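Chromosome partition protein Smc (Pyrococcus furiosus, PDB 3NWC) is probably required for chromosome condensation and partitioning, and its hinge domain, the part in this structure, mediates dimerization and binds DNA. Local coordinates at residues E155-E158 against A162-G165. Residues are numbered along the deposited sequence; the frame is centred on the assembly and turned at random.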
# COMPACT_ATOMS: atom_id res chain seq x y z
N GLU A 155 13.42 8.06 -0.75
CA GLU A 155 12.35 8.45 -1.65
C GLU A 155 11.98 7.25 -2.51
O GLU A 155 12.83 6.42 -2.83
CB GLU A 155 12.74 9.65 -2.51
CG GLU A 155 12.81 10.96 -1.75
CD GLU A 155 14.13 11.18 -1.06
OE1 GLU A 155 15.17 10.69 -1.58
OE2 GLU A 155 14.14 11.84 -0.00
N LEU A 156 10.70 7.15 -2.87
CA LEU A 156 10.21 6.01 -3.66
C LEU A 156 9.54 6.50 -4.92
O LEU A 156 8.68 7.37 -4.87
CB LEU A 156 9.22 5.17 -2.85
CG LEU A 156 8.54 4.02 -3.60
CD1 LEU A 156 9.57 2.94 -4.01
CD2 LEU A 156 7.44 3.40 -2.74
N TYR A 157 9.94 5.92 -6.05
CA TYR A 157 9.38 6.23 -7.35
C TYR A 157 8.77 4.94 -7.89
O TYR A 157 9.48 4.03 -8.30
CB TYR A 157 10.47 6.70 -8.31
CG TYR A 157 11.11 8.01 -7.90
CD1 TYR A 157 10.79 9.19 -8.55
CD2 TYR A 157 12.03 8.06 -6.86
CE1 TYR A 157 11.37 10.39 -8.18
CE2 TYR A 157 12.61 9.25 -6.48
CZ TYR A 157 12.28 10.41 -7.14
OH TYR A 157 12.86 11.60 -6.76
N GLU A 158 7.45 4.84 -7.87
CA GLU A 158 6.80 3.65 -8.38
C GLU A 158 6.91 3.70 -9.90
O GLU A 158 7.09 4.77 -10.48
CB GLU A 158 5.36 3.56 -7.89
CG GLU A 158 5.27 3.38 -6.37
CD GLU A 158 3.85 3.35 -5.84
OE1 GLU A 158 3.13 2.36 -6.12
OE2 GLU A 158 3.45 4.30 -5.14
N ALA A 162 4.15 7.37 -9.57
CA ALA A 162 3.80 7.87 -8.23
C ALA A 162 5.06 8.12 -7.41
O ALA A 162 5.95 7.26 -7.35
CB ALA A 162 2.91 6.88 -7.51
N ILE A 163 5.14 9.29 -6.78
CA ILE A 163 6.34 9.70 -6.06
C ILE A 163 6.05 9.87 -4.58
O ILE A 163 5.15 10.62 -4.20
CB ILE A 163 6.89 11.02 -6.61
CG1 ILE A 163 7.06 10.91 -8.13
CG2 ILE A 163 8.21 11.37 -5.94
CD1 ILE A 163 7.47 12.20 -8.80
N THR A 164 6.82 9.18 -3.74
CA THR A 164 6.64 9.25 -2.29
C THR A 164 7.88 9.81 -1.64
O THR A 164 9.00 9.39 -1.95
CB THR A 164 6.40 7.87 -1.66
OG1 THR A 164 5.23 7.28 -2.24
CG2 THR A 164 6.19 8.01 -0.14
N GLY A 165 7.70 10.79 -0.76
CA GLY A 165 8.82 11.42 -0.10
C GLY A 165 8.41 12.10 1.18
O GLY A 165 7.23 12.30 1.44
O HOH W 1 5.50 6.24 -4.66
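Ala162, Thr164 and Glu158 carry most of the contact between 155-158 and 162-165, the two arms of an antiparallel beta hairpin at the dimer interface of the SMC hinge. Leu156 and Thr164 form a hydrogen-bonded pair: Leu156 N donates to Thr164 O at 3.0 Å, and Thr164 N returns a bond to Leu156 O at 2.8 Å. Towards the turn, Glu158 N adds a third bond, meeting Ala162 O at 2.9 Å. The short side chain of Ala162 lets the Glu158 chain run close by, Glu158 OE2 coming 3.5 Å from Ala162 CB, while OE1 forms a salt bridge with Arg62 of the second subunit. Beta-branched Thr164 suits an extended strand, and 163-165 also pairs antiparallel with a strand of that subunit, carrying the sheet across the interface; Thr164 OG1 is hydrogen-bonded to Thr90 there. On the other face, Ile163 sets CG2 over the face of the Tyr157 ring, 4.0 Å from CE1, an apolar contact also bordered by Ile144. With OG1 anti to its carbonyl carbon (chi1 -59°), Thr164 reaches a water beside the strands; Thr164 OG1 lies 2.6 Å from the water oxygen, and the water probably donates to Glu158 OE2.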